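Local coordinates for carbohydrate deacetylase Agd3 (Neosartorya fumigata, PDB 6NWZ), which probably removes N-acetyl groups from the fungal exopolysaccharide galactosaminogalactan and is required for biofilm formation, at residues T163-T175 with F215-Y228. Numbering follows the deposited sequence.
Sequences TVSTEGLWHYPAT and FIGFATDWSATSNY
Leu169 packs against Gly217, Ala219, Trp222 and Ser223 and against Thr225 and Ser226 of the helix that follows, burying more of its surface across the contact than any other residue here. A chi1 of -58° carries its CG toward them, and chi2 of 176° turns CD1 toward Ser223, Thr225 and Ser226, while CD2 lies 3.6 Å from Trp222 CZ2. The two serine hydroxyls are engaged, since Ser226 OG accepts from Ala219 N at 3.0 Å and Ser223 OG caps the helix by accepting from Ser226 N at 3.1 Å. Ile216, extended through both side-chain torsions, carries CD1 to 3.8 Å from Thr166 CG2 and also meets the CB of Leu169. Next to Leu169 and Ile216 the backbones pair briefly: Gly217 N donates to Trp170 O and Tyr172 N to Phe215 O, each over 3.0 Å. On the other flank, the hydroxyl of Thr225 probably donates to Ser165 O, though the modelled length is doubtfully short, and Val164 CG1 rests 3.7 Å from Tyr228 CD2.

The solvent side is looser. Exposed Trp222 meets the turn with its ring edge, Glu167 O lying 3.8 Å from CH2, and Gly168 adds little more than its carbonyl. Within the CBM87 region, the pattern is that of a type II beta turn at 166-169 packed over an N-capped helix start, with a single beta bridge, His171 to Ile216, alongside.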
loop_
_atom_site.group_PDB
_atom_site.type_symbol
_atom_site.label_atom_id
_atom_site.label_comp_id
_atom_site.label_asym_id
_atom_site.label_seq_id
_atom_site.Cartn_x
_atom_site.Cartn_y
_atom_site.Cartn_z
ATOM N N THR A 163 15.512 10.926 -10.539
ATOM C CA THR A 163 15.167 10.327 -11.821
ATOM C C THR A 163 14.352 9.055 -11.629
ATOM O O THR A 163 14.595 8.275 -10.703
ATOM C CB THR A 163 16.429 10.013 -12.629
ATOM O OG1 THR A 163 17.350 9.284 -11.812
ATOM C CG2 THR A 163 17.092 11.291 -13.122
ATOM N N VAL A 164 13.378 8.854 -12.519
ATOM C CA VAL A 164 12.579 7.640 -12.585
ATOM C C VAL A 164 12.614 7.118 -14.019
ATOM O O VAL A 164 13.075 7.792 -14.941
ATOM C CB VAL A 164 11.122 7.858 -12.123
ATOM C CG1 VAL A 164 11.077 8.241 -10.645
ATOM C CG2 VAL A 164 10.438 8.906 -12.988
ATOM N N SER A 165 12.112 5.899 -14.196
ATOM C CA SER A 165 12.206 5.208 -15.473
ATOM C C SER A 165 10.947 5.407 -16.304
ATOM O O SER A 165 9.832 5.382 -15.781
ATOM C CB SER A 165 12.441 3.713 -15.255
ATOM O OG SER A 165 12.386 3.016 -16.485
ATOM N N THR A 166 11.136 5.601 -17.610
ATOM C CA THR A 166 10.032 5.674 -18.557
ATOM C C THR A 166 9.915 4.423 -19.411
ATOM O O THR A 166 9.058 4.376 -20.302
ATOM C CB THR A 166 10.181 6.891 -19.478
ATOM O OG1 THR A 166 11.398 6.780 -20.229
ATOM C CG2 THR A 166 10.193 8.172 -18.669
ATOM N N GLU A 167 10.756 3.421 -19.171
ATOM C CA GLU A 167 10.767 2.231 -20.008
ATOM C C GLU A 167 9.394 1.572 -20.001
ATOM O O GLU A 167 8.827 1.293 -18.941
ATOM C CB GLU A 167 11.843 1.261 -19.517
ATOM C CG GLU A 167 12.048 0.038 -20.393
ATOM C CD GLU A 167 13.319 -0.714 -20.038
ATOM O OE1 GLU A 167 14.283 -0.065 -19.577
ATOM O OE2 GLU A 167 13.357 -1.951 -20.214
ATOM N N GLY A 168 8.848 1.354 -21.195
ATOM C CA GLY A 168 7.528 0.794 -21.345
ATOM C C GLY A 168 6.418 1.812 -21.476
ATOM O O GLY A 168 5.310 1.448 -21.882
ATOM N N LEU A 169 6.676 3.070 -21.140
ATOM C CA LEU A 169 5.695 4.136 -21.276
ATOM C C LEU A 169 6.043 4.953 -22.512
ATOM O O LEU A 169 7.109 5.578 -22.567
ATOM C CB LEU A 169 5.677 5.025 -20.032
ATOM C CG LEU A 169 5.380 4.359 -18.689
ATOM C CD1 LEU A 169 5.493 5.367 -17.547
ATOM C CD2 LEU A 169 4.002 3.720 -18.712
ATOM N N TRP A 170 5.159 4.937 -23.505
ATOM C CA TRP A 170 5.390 5.731 -24.704
ATOM C C TRP A 170 5.254 7.212 -24.369
ATOM O O TRP A 170 4.269 7.626 -23.748
ATOM C CB TRP A 170 4.404 5.328 -25.799
ATOM C CG TRP A 170 4.801 5.791 -27.165
ATOM C CD1 TRP A 170 4.243 6.809 -27.881
ATOM C CD2 TRP A 170 5.849 5.252 -27.981
ATOM N NE1 TRP A 170 4.877 6.937 -29.095
ATOM C CE2 TRP A 170 5.867 5.994 -29.179
ATOM C CE3 TRP A 170 6.771 4.214 -27.816
ATOM C CZ2 TRP A 170 6.772 5.730 -30.205
ATOM C CZ3 TRP A 170 7.671 3.957 -28.833
ATOM C CH2 TRP A 170 7.664 4.711 -30.013
ATOM N N HIS A 171 6.246 8.012 -24.767
ATOM C CA HIS A 171 6.225 9.449 -24.512
ATOM C C HIS A 171 6.703 10.198 -25.752
ATOM O O HIS A 171 7.097 9.600 -26.756
ATOM C CB HIS A 171 7.066 9.809 -23.286
ATOM C CG HIS A 171 8.449 9.238 -23.311
ATOM N ND1 HIS A 171 8.730 7.950 -22.906
ATOM C CD2 HIS A 171 9.631 9.781 -23.689
ATOM C CE1 HIS A 171 10.026 7.724 -23.030
ATOM N NE2 HIS A 171 10.595 8.817 -23.507
ATOM N N TYR A 172 6.647 11.527 -25.686
ATOM C CA TYR A 172 7.022 12.383 -26.810
ATOM C C TYR A 172 7.858 13.543 -26.286
ATOM O O TYR A 172 7.316 14.484 -25.682
ATOM C CB TYR A 172 5.799 12.907 -27.556
ATOM C CG TYR A 172 4.761 11.863 -27.897
ATOM C CD1 TYR A 172 3.748 11.551 -27.000
ATOM C CD2 TYR A 172 4.784 11.199 -29.120
ATOM C CE1 TYR A 172 2.791 10.604 -27.300
ATOM C CE2 TYR A 172 3.826 10.246 -29.431
ATOM C CZ TYR A 172 2.831 9.954 -28.513
ATOM O OH TYR A 172 1.869 9.010 -28.800
ATOM N N PRO A 173 9.173 13.508 -26.482
ATOM C CA PRO A 173 10.005 14.656 -26.105
ATOM C C PRO A 173 9.511 15.927 -26.777
ATOM O O PRO A 173 9.242 15.951 -27.980
ATOM C CB PRO A 173 11.397 14.252 -26.595
ATOM C CG PRO A 173 11.375 12.756 -26.560
ATOM C CD PRO A 173 9.976 12.368 -26.952
ATOM N N ALA A 174 9.381 16.990 -25.988
ATOM C CA ALA A 174 8.682 18.191 -26.415
ATOM C C ALA A 174 9.545 19.426 -26.200
ATOM O O ALA A 174 10.583 19.386 -25.532
ATOM C CB ALA A 174 7.354 18.349 -25.667
ATOM N N THR A 175 9.078 20.538 -26.771
ATOM C CA THR A 175 9.725 21.840 -26.638
ATOM C C THR A 175 8.663 22.901 -26.389
ATOM O O THR A 175 7.743 23.055 -27.198
ATOM C CB THR A 175 10.529 22.183 -27.893
ATOM O OG1 THR A 175 11.540 21.188 -28.095
ATOM C CG2 THR A 175 11.178 23.553 -27.752
ATOM N N PHE A 215 3.243 14.670 -21.360
ATOM C CA PHE A 215 3.585 14.095 -22.660
ATOM C C PHE A 215 4.080 12.658 -22.545
ATOM O O PHE A 215 5.027 12.259 -23.231
ATOM C CB PHE A 215 4.628 14.973 -23.345
ATOM C CG PHE A 215 4.217 16.413 -23.475
ATOM C CD1 PHE A 215 2.941 16.749 -23.898
ATOM C CD2 PHE A 215 5.107 17.432 -23.164
ATOM C CE1 PHE A 215 2.559 18.079 -24.016
ATOM C CE2 PHE A 215 4.731 18.762 -23.278
ATOM C CZ PHE A 215 3.456 19.084 -23.705
ATOM N N ILE A 216 3.458 11.861 -21.677
ATOM C CA ILE A 216 3.841 10.471 -21.469
ATOM C C ILE A 216 2.588 9.697 -21.087
ATOM O O ILE A 216 1.661 10.247 -20.484
ATOM C CB ILE A 216 4.949 10.345 -20.392
ATOM C CG1 ILE A 216 5.363 8.887 -20.200
ATOM C CG2 ILE A 216 4.503 10.959 -19.066
ATOM C CD1 ILE A 216 6.525 8.714 -19.256
ATOM N N GLY A 217 2.546 8.423 -21.470
ATOM C CA GLY A 217 1.422 7.583 -21.100
ATOM C C GLY A 217 1.458 7.192 -19.632
ATOM O O GLY A 217 2.506 7.182 -18.989
ATOM N N PHE A 218 0.282 6.868 -19.101
ATOM C CA PHE A 218 0.131 6.413 -17.726
ATOM C C PHE A 218 -0.369 4.972 -17.693
ATOM O O PHE A 218 -1.151 4.551 -18.551
ATOM C CB PHE A 218 -0.829 7.319 -16.954
ATOM C CG PHE A 218 -0.165 8.516 -16.344
ATOM C CD1 PHE A 218 0.340 9.529 -17.139
ATOM C CD2 PHE A 218 -0.057 8.632 -14.971
ATOM C CE1 PHE A 218 0.948 10.635 -16.570
ATOM C CE2 PHE A 218 0.548 9.733 -14.396
ATOM C CZ PHE A 218 1.051 10.736 -15.196
ATOM N N ALA A 219 0.092 4.213 -16.694
ATOM C CA ALA A 219 -0.294 2.813 -16.536
ATOM C C ALA A 219 -0.072 2.450 -15.069
ATOM O O ALA A 219 0.907 1.800 -14.697
ATOM C CB ALA A 219 0.496 1.897 -17.469
ATOM N N THR A 220 -0.994 2.905 -14.220
ATOM C CA THR A 220 -0.888 2.657 -12.787
ATOM C C THR A 220 -1.011 1.180 -12.434
ATOM O O THR A 220 -0.707 0.810 -11.296
ATOM C CB THR A 220 -1.951 3.461 -12.037
ATOM O OG1 THR A 220 -3.258 3.016 -12.433
ATOM C CG2 THR A 220 -1.808 4.950 -12.345
ATOM N N ASP A 221 -1.439 0.331 -13.372
ATOM C CA ASP A 221 -1.598 -1.088 -13.068
ATOM C C ASP A 221 -0.250 -1.790 -12.923
ATOM O O ASP A 221 -0.100 -2.680 -12.079
ATOM C CB ASP A 221 -2.446 -1.773 -14.145
ATOM C CG ASP A 221 -2.138 -1.271 -15.547
ATOM O OD1 ASP A 221 -1.969 -0.045 -15.725
ATOM O OD2 ASP A 221 -2.070 -2.101 -16.477
ATOM N N TRP A 222 0.741 -1.413 -13.734
ATOM C CA TRP A 222 2.042 -2.071 -13.685
ATOM C C TRP A 222 3.219 -1.136 -13.459
ATOM O O TRP A 222 4.270 -1.610 -13.014
ATOM C CB TRP A 222 2.299 -2.871 -14.976
ATOM C CG TRP A 222 2.376 -2.037 -16.226
ATOM C CD1 TRP A 222 1.366 -1.796 -17.113
ATOM C CD2 TRP A 222 3.525 -1.337 -16.728
ATOM N NE1 TRP A 222 1.814 -0.989 -18.133
ATOM C CE2 TRP A 222 3.135 -0.691 -17.918
ATOM C CE3 TRP A 222 4.846 -1.193 -16.285
ATOM C CZ2 TRP A 222 4.014 0.088 -18.670
ATOM C CZ3 TRP A 222 5.717 -0.415 -17.032
ATOM C CH2 TRP A 222 5.298 0.212 -18.211
ATOM N N SER A 223 3.093 0.159 -13.734
ATOM C CA SER A 223 4.239 1.061 -13.728
ATOM C C SER A 223 4.351 1.765 -12.382
ATOM O O SER A 223 3.425 2.470 -11.963
ATOM C CB SER A 223 4.127 2.085 -14.858
ATOM O OG SER A 223 5.112 3.093 -14.728
ATOM N N ALA A 224 5.489 1.578 -11.711
ATOM C CA ALA A 224 5.754 2.351 -10.503
ATOM C C ALA A 224 5.945 3.829 -10.829
ATOM O O ALA A 224 5.533 4.697 -10.049
ATOM C CB ALA A 224 6.972 1.790 -9.772
ATOM N N THR A 225 6.554 4.136 -11.981
ATOM C CA THR A 225 6.733 5.531 -12.382
ATOM C C THR A 225 5.398 6.260 -12.467
ATOM O O THR A 225 5.270 7.393 -11.987
ATOM C CB THR A 225 7.473 5.610 -13.722
ATOM O OG1 THR A 225 8.880 5.435 -13.510
ATOM C CG2 THR A 225 7.247 6.954 -14.398
ATOM N N SER A 226 4.386 5.621 -13.065
ATOM C CA SER A 226 3.067 6.242 -13.160
ATOM C C SER A 226 2.488 6.520 -11.779
ATOM O O SER A 226 1.921 7.594 -11.539
ATOM C CB SER A 226 2.124 5.354 -13.970
ATOM O OG SER A 226 2.621 5.144 -15.280
ATOM N N ASN A 227 2.627 5.565 -10.853
ATOM C CA ASN A 227 2.179 5.784 -9.481
ATOM C C ASN A 227 2.990 6.860 -8.769
ATOM O O ASN A 227 2.507 7.424 -7.781
ATOM C CB ASN A 227 2.242 4.476 -8.690
ATOM C CG ASN A 227 1.107 3.537 -9.035
ATOM O OD1 ASN A 227 0.056 3.556 -8.395
ATOM N ND2 ASN A 227 1.311 2.709 -10.052
ATOM N N TYR A 228 4.205 7.147 -9.238
ATOM C CA TYR A 228 4.981 8.259 -8.698
ATOM C C TYR A 228 4.500 9.590 -9.259
ATOM O O TYR A 228 4.313 10.559 -8.514
ATOM C CB TYR A 228 6.464 8.063 -9.011
ATOM C CG TYR A 228 7.351 9.244 -8.666
ATOM C CD1 TYR A 228 7.573 9.604 -7.346
ATOM C CD2 TYR A 228 7.990 9.981 -9.661
ATOM C CE1 TYR A 228 8.390 10.669 -7.020
ATOM C CE2 TYR A 228 8.814 11.053 -9.342
ATOM C CZ TYR A 228 9.009 11.391 -8.015
ATOM O OH TYR A 228 9.823 12.451 -7.665
#